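Local atomic coordinates of putative mandelate racemase (Zymomonas mobilis, PDB entry 2OX4), a protein that binds a magnesium ion in an enolase-superfamily active site and probably acts as a lyase, perhaps a dehydratase. Residues C[56-61]-C[75-80]; C[168-173]-C[226-231]. All coordinates share one frame; numbering follows the deposited sequence.

Contact 1 (C[56-61]-C[75-80]); sequences KDYAAL and EKLFKK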
loop_
_atom_site.group_PDB
_atom_site.type_symbol
_atom_site.label_atom_id
_atom_site.label_comp_id
_atom_site.label_asym_id
_atom_site.label_seq_id
_atom_site.Cartn_x
_atom_site.Cartn_y
_atom_site.Cartn_z
ATOM N N LYS C 56 24.132 -32.333 -18.030
ATOM C CA LYS C 56 24.008 -33.278 -19.135
ATOM C C LYS C 56 22.886 -32.870 -20.099
ATOM O O LYS C 56 23.056 -32.913 -21.318
ATOM C CB LYS C 56 23.795 -34.698 -18.589
ATOM C CG LYS C 56 23.492 -35.770 -19.639
ATOM C CD LYS C 56 23.204 -37.123 -18.986
ATOM C CE LYS C 56 22.442 -38.036 -19.945
ATOM N NZ LYS C 56 20.997 -38.244 -19.576
ATOM N N ASP C 57 21.743 -32.454 -19.557
ATOM C CA ASP C 57 20.612 -32.102 -20.419
ATOM C C ASP C 57 20.853 -30.809 -21.195
ATOM O O ASP C 57 20.550 -30.729 -22.394
ATOM C CB ASP C 57 19.334 -32.003 -19.596
ATOM C CG ASP C 57 18.790 -33.374 -19.211
ATOM O OD1 ASP C 57 19.235 -34.397 -19.776
ATOM O OD2 ASP C 57 17.926 -33.429 -18.326
ATOM N N TYR C 58 21.409 -29.810 -20.516
ATOM C CA TYR C 58 21.698 -28.524 -21.169
ATOM C C TYR C 58 22.772 -28.674 -22.238
ATOM O O TYR C 58 22.772 -27.932 -23.226
ATOM C CB TYR C 58 22.155 -27.458 -20.174
ATOM C CG TYR C 58 21.085 -26.904 -19.249
ATOM C CD1 TYR C 58 21.430 -26.035 -18.209
ATOM C CD2 TYR C 58 19.737 -27.242 -19.406
ATOM C CE1 TYR C 58 20.470 -25.510 -17.350
ATOM C CE2 TYR C 58 18.775 -26.728 -18.544
ATOM C CZ TYR C 58 19.143 -25.864 -17.527
ATOM O OH TYR C 58 18.186 -25.356 -16.670
ATOM N N ALA C 59 23.675 -29.632 -22.028
ATOM C CA ALA C 59 24.830 -29.841 -22.922
ATOM C C ALA C 59 24.384 -30.045 -24.365
ATOM O O ALA C 59 25.013 -29.528 -25.294
ATOM C CB ALA C 59 25.694 -31.030 -22.445
ATOM N N ALA C 60 23.267 -30.750 -24.546
ATOM C CA ALA C 60 22.685 -30.940 -25.874
ATOM C C ALA C 60 22.360 -29.645 -26.626
ATOM O O ALA C 60 22.438 -29.606 -27.849
ATOM C CB ALA C 60 21.463 -31.846 -25.804
ATOM N N LEU C 61 22.006 -28.589 -25.896
ATOM C CA LEU C 61 21.652 -27.308 -26.504
ATOM C C LEU C 61 22.884 -26.458 -26.795
ATOM O O LEU C 61 22.789 -25.439 -27.487
ATOM C CB LEU C 61 20.695 -26.523 -25.594
ATOM C CG LEU C 61 19.187 -26.831 -25.643
ATOM C CD1 LEU C 61 18.865 -28.309 -25.448
ATOM C CD2 LEU C 61 18.462 -25.996 -24.605
ATOM N N GLU C 75 19.940 -16.544 -22.203
ATOM C CA GLU C 75 18.522 -16.370 -22.512
ATOM C C GLU C 75 17.914 -17.625 -23.145
ATOM O O GLU C 75 16.764 -17.946 -22.881
ATOM C CB GLU C 75 18.308 -15.128 -23.391
ATOM C CG GLU C 75 16.828 -14.786 -23.722
ATOM C CD GLU C 75 16.061 -14.055 -22.597
ATOM O OE1 GLU C 75 16.582 -13.890 -21.471
ATOM O OE2 GLU C 75 14.902 -13.640 -22.851
ATOM N N LYS C 76 18.683 -18.323 -23.982
ATOM C CA LYS C 76 18.250 -19.612 -24.547
ATOM C C LYS C 76 17.987 -20.665 -23.469
ATOM O O LYS C 76 16.934 -21.290 -23.461
ATOM C CB LYS C 76 19.291 -20.119 -25.554
ATOM C CG LYS C 76 18.963 -21.452 -26.231
ATOM C CD LYS C 76 20.126 -21.866 -27.140
ATOM C CE LYS C 76 19.948 -23.272 -27.689
ATOM N NZ LYS C 76 21.042 -23.613 -28.653
ATOM N N LEU C 77 18.937 -20.860 -22.561
ATOM C CA LEU C 77 18.720 -21.751 -21.412
ATOM C C LEU C 77 17.544 -21.328 -20.529
ATOM O O LEU C 77 16.850 -22.182 -19.974
ATOM C CB LEU C 77 19.999 -21.924 -20.594
ATOM C CG LEU C 77 21.108 -22.624 -21.403
ATOM C CD1 LEU C 77 22.384 -22.775 -20.576
ATOM C CD2 LEU C 77 20.630 -24.019 -21.930
ATOM N N PHE C 78 17.314 -20.019 -20.429
ATOM C CA PHE C 78 16.200 -19.477 -19.636
ATOM C C PHE C 78 14.854 -19.731 -20.356
ATOM O O PHE C 78 13.891 -20.179 -19.725
ATOM C CB PHE C 78 16.452 -17.982 -19.380
ATOM C CG PHE C 78 15.400 -17.294 -18.521
ATOM C CD1 PHE C 78 14.975 -17.850 -17.317
ATOM C CD2 PHE C 78 14.873 -16.066 -18.913
ATOM C CE1 PHE C 78 14.001 -17.198 -16.526
ATOM C CE2 PHE C 78 13.907 -15.413 -18.126
ATOM C CZ PHE C 78 13.479 -15.979 -16.942
ATOM N N LYS C 79 14.814 -19.474 -21.668
ATOM C CA LYS C 79 13.544 -19.370 -22.421
ATOM C C LYS C 79 13.184 -20.600 -23.252
ATOM O O LYS C 79 12.011 -20.790 -23.628
ATOM C CB LYS C 79 13.547 -18.128 -23.326
ATOM C CG LYS C 79 13.483 -16.795 -22.560
ATOM C CD LYS C 79 12.147 -16.618 -21.835
ATOM C CE LYS C 79 12.034 -15.225 -21.219
ATOM N NZ LYS C 79 12.188 -14.106 -22.228
ATOM N N LYS C 80 14.177 -21.429 -23.561
ATOM C CA LYS C 80 13.966 -22.509 -24.532
ATOM C C LYS C 80 14.003 -23.922 -23.943
ATOM O O LYS C 80 13.835 -24.906 -24.669
ATOM C CB LYS C 80 14.946 -22.380 -25.718
ATOM C CG LYS C 80 14.762 -21.096 -26.543
ATOM C CD LYS C 80 13.364 -21.024 -27.122
ATOM C CE LYS C 80 13.255 -19.996 -28.235
ATOM N NZ LYS C 80 11.866 -19.960 -28.780
#

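Contact 2 (C[168-173]-C[226-231]); sequences DVLAHD and IQFAKA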
loop_
_atom_site.group_PDB
_atom_site.type_symbol
_atom_site.label_atom_id
_atom_site.label_comp_id
_atom_site.label_asym_id
_atom_site.label_seq_id
_atom_site.Cartn_x
_atom_site.Cartn_y
_atom_site.Cartn_z
ATOM N N ASP C 168 28.384 -20.481 12.981
ATOM C CA ASP C 168 27.033 -20.933 13.327
ATOM C C ASP C 168 27.065 -21.401 14.776
ATOM O O ASP C 168 27.682 -22.429 15.087
ATOM C CB ASP C 168 26.606 -22.071 12.396
ATOM C CG ASP C 168 25.164 -22.544 12.641
ATOM O OD1 ASP C 168 24.574 -22.245 13.706
ATOM O OD2 ASP C 168 24.620 -23.221 11.746
ATOM N N VAL C 169 26.399 -20.648 15.646
ATOM C CA VAL C 169 26.440 -20.906 17.091
ATOM C C VAL C 169 25.215 -21.667 17.635
ATOM O O VAL C 169 25.189 -22.026 18.815
ATOM C CB VAL C 169 26.708 -19.618 17.920
ATOM C CG1 VAL C 169 28.058 -19.004 17.547
ATOM C CG2 VAL C 169 25.583 -18.588 17.726
ATOM N N LEU C 170 24.210 -21.905 16.779
ATOM C CA LEU C 170 22.976 -22.590 17.211
ATOM C C LEU C 170 22.898 -24.039 16.778
ATOM O O LEU C 170 22.166 -24.823 17.392
ATOM C CB LEU C 170 21.709 -21.824 16.755
ATOM C CG LEU C 170 21.512 -20.409 17.313
ATOM C CD1 LEU C 170 20.374 -19.656 16.589
ATOM C CD2 LEU C 170 21.284 -20.396 18.816
ATOM N N ALA C 171 23.651 -24.406 15.737
ATOM C CA ALA C 171 23.452 -25.683 15.056
ATOM C C ALA C 171 23.762 -26.891 15.946
ATOM O O ALA C 171 23.111 -27.937 15.834
ATOM C CB ALA C 171 24.275 -25.752 13.794
ATOM N N HIS C 172 24.767 -26.748 16.807
ATOM C CA HIS C 172 25.274 -27.887 17.579
ATOM C C HIS C 172 24.980 -27.725 19.052
ATOM O O HIS C 172 25.048 -26.620 19.595
ATOM C CB HIS C 172 26.777 -28.074 17.350
ATOM C CG HIS C 172 27.132 -28.280 15.915
ATOM N ND1 HIS C 172 27.462 -27.239 15.077
ATOM C CD2 HIS C 172 27.174 -29.401 15.158
ATOM C CE1 HIS C 172 27.710 -27.710 13.868
ATOM N NE2 HIS C 172 27.537 -29.020 13.889
ATOM N N ASP C 173 24.641 -28.841 19.702
ATOM C CA ASP C 173 24.586 -28.860 21.162
ATOM C C ASP C 173 25.987 -28.792 21.768
ATOM O O ASP C 173 26.978 -28.759 21.037
ATOM C CB ASP C 173 23.761 -30.052 21.697
ATOM C CG ASP C 173 24.411 -31.422 21.449
ATOM O OD1 ASP C 173 23.674 -32.432 21.537
ATOM O OD2 ASP C 173 25.631 -31.518 21.175
ATOM N N ILE C 226 14.512 -13.581 15.592
ATOM C CA ILE C 226 14.320 -12.326 16.312
ATOM C C ILE C 226 14.733 -12.512 17.769
ATOM O O ILE C 226 15.420 -11.669 18.339
ATOM C CB ILE C 226 12.845 -11.848 16.231
ATOM C CG1 ILE C 226 12.495 -11.376 14.804
ATOM C CG2 ILE C 226 12.537 -10.749 17.260
ATOM C CD1 ILE C 226 10.979 -11.198 14.599
ATOM N N GLN C 227 14.330 -13.636 18.345
ATOM C CA GLN C 227 14.605 -13.937 19.748
ATOM C C GLN C 227 16.108 -14.008 20.002
ATOM O O GLN C 227 16.606 -13.443 20.989
ATOM C CB GLN C 227 13.938 -15.256 20.125
ATOM C CG GLN C 227 14.017 -15.586 21.613
ATOM C CD GLN C 227 13.483 -16.960 21.912
ATOM O OE1 GLN C 227 12.864 -17.596 21.052
ATOM N NE2 GLN C 227 13.683 -17.420 23.146
ATOM N N PHE C 228 16.822 -14.689 19.115
ATOM C CA PHE C 228 18.271 -14.787 19.227
ATOM C C PHE C 228 18.996 -13.469 18.953
ATOM O O PHE C 228 19.959 -13.144 19.654
ATOM C CB PHE C 228 18.835 -15.903 18.342
ATOM C CG PHE C 228 20.265 -16.234 18.647
ATOM C CD1 PHE C 228 20.657 -16.496 19.960
ATOM C CD2 PHE C 228 21.216 -16.268 17.634
ATOM C CE1 PHE C 228 21.986 -16.797 20.256
ATOM C CE2 PHE C 228 22.550 -16.574 17.914
ATOM C CZ PHE C 228 22.929 -16.837 19.231
ATOM N N ALA C 229 18.539 -12.706 17.954
ATOM C CA ALA C 229 19.133 -11.378 17.680
ATOM C C ALA C 229 19.134 -10.462 18.907
ATOM O O ALA C 229 20.127 -9.779 19.178
ATOM C CB ALA C 229 18.413 -10.682 16.511
ATOM N N LYS C 230 18.025 -10.452 19.640
ATOM C CA LYS C 230 17.925 -9.668 20.866
ATOM C C LYS C 230 19.028 -10.027 21.856
ATOM O O LYS C 230 19.596 -9.155 22.515
ATOM C CB LYS C 230 16.553 -9.860 21.515
ATOM C CG LYS C 230 15.399 -9.287 20.708
ATOM C CD LYS C 230 14.083 -9.420 21.457
ATOM C CE LYS C 230 12.897 -9.275 20.519
ATOM N NZ LYS C 230 12.867 -7.939 19.862
ATOM N N ALA C 231 19.326 -11.318 21.956
ATOM C CA ALA C 231 20.284 -11.815 22.936
ATOM C C ALA C 231 21.741 -11.534 22.574
ATOM O O ALA C 231 22.597 -11.475 23.464
ATOM C CB ALA C 231 20.071 -13.292 23.159
#

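Contact 1 (C[56-61]-C[75-80])
Tyr58 and Leu77 mark the nearest backbone pair, CA to CA 7.4 Å, where the short helical segments 56-61 and 75-79 approach to 11.1 Å between axes, their N-to-C directions 121° apart. Leu77 pushes its CD2 methyl over one face of the Tyr58 ring, displaced from the centre toward the rim on the CG side. The CH-pi distance from Leu77 CD2 to the Tyr58 centroid is 4.3 Å. The same methyl also touches Leu61, with Leu77 CD2 4.0 Å from Leu61 CD2, the two leucine side chains running past one another head to tail. These helices, 48-62 and 70-79, belong to the N-terminal domain of the mandelate racemase/muconate lactonizing enzyme family, which packs helices against an antiparallel sheet. Helix 89-110 adds Ile95, which touches both Tyr58 and Leu77, while the Tyr58 hydroxyl is hydrogen-bonded to Ile91 O. At the edge of the apolar patch the fully extended Lys76 side chain, its CG anti to the backbone N (chi1 -180°), carries its ammonium to the backbone carbonyl of Leu61. Lys76 NZ donates to Leu61 O at 2.8 Å, in the carbonyl plane, with a C=O...N angle of 145°. Lys76 CE rests against Leu61 CB. Glu65 forms a salt bridge with the same ammonium.

Contact 2 (C[168-173]-C[226-231])
Phe228 reaches from helix 222-232 to the loop that follows strand 164-167, where Leu170 and Val169 receive its ring in two different ways. Leu170 spreads its fork over one face: its CD2 stands almost on the ring normal, 3.9 Å from the Phe228 centroid and only 9° off, a CH-pi contact over the centre. The other methyl, Leu170 CD1, settles nearer the rim, 3.6 Å from Phe228 CD2. Val169 comes in obliquely near the far end of the ring, the valine side chain lying roughly perpendicular to that of Phe228, with Val169 CG2 3.5 Å from Phe228 CZ. The CB of Phe228 already points toward the loop; a chi1 of -168° then sets CG opposite the backbone N and beside the carbonyl carbon, which places the ring along Leu170. All three side chains are buried, and the contact between the segments is purely apolar.

Asp168 ties the loop together just before these residues. Its OD1 accepts from Leu170 N at 3.1 Å, closing an Asx turn, and also from Ala171 N at 3.1 Å, the second donor coming from above the carboxylate plane. This double grip holds the backbone that presents Leu170, while Asp168 OD2 is hydrogen-bonded to His217.

Against this buried, closely packed cluster of Val169, Leu170 and Phe228 stands the other face of the helix, where Ile226 and Lys230 are partly exposed. In this TIM-barrel-like domain the contact joins a loop at the C-terminal end of one barrel strand to a helix of the outer layer: Val199 of helix 189-206 touches Val169, and Phe228 also packs on Val214 of strand 211-215 and Tyr240 of strand 237-241.

Contact 1 and contact 2 occupy opposite sides of the chain's centre, one in the N-terminal domain and the other in the barrel domain. Their centres are about 41 Å apart and their nearest atoms about 29 Å, and along the chain contact 1 closes before contact 2 opens. The magnesium ion, bound by Glu215, Glu241 and Glu267, lies nearer contact 2: the side chain of Asp168 touches that of the metal ligand Glu215, the Val169 side chain is about 8 Å from that of Glu215, and the Leu170 side chain about 13 Å from the metal. Contact 1 lies away from this site, among interfaces with neighbouring subunits.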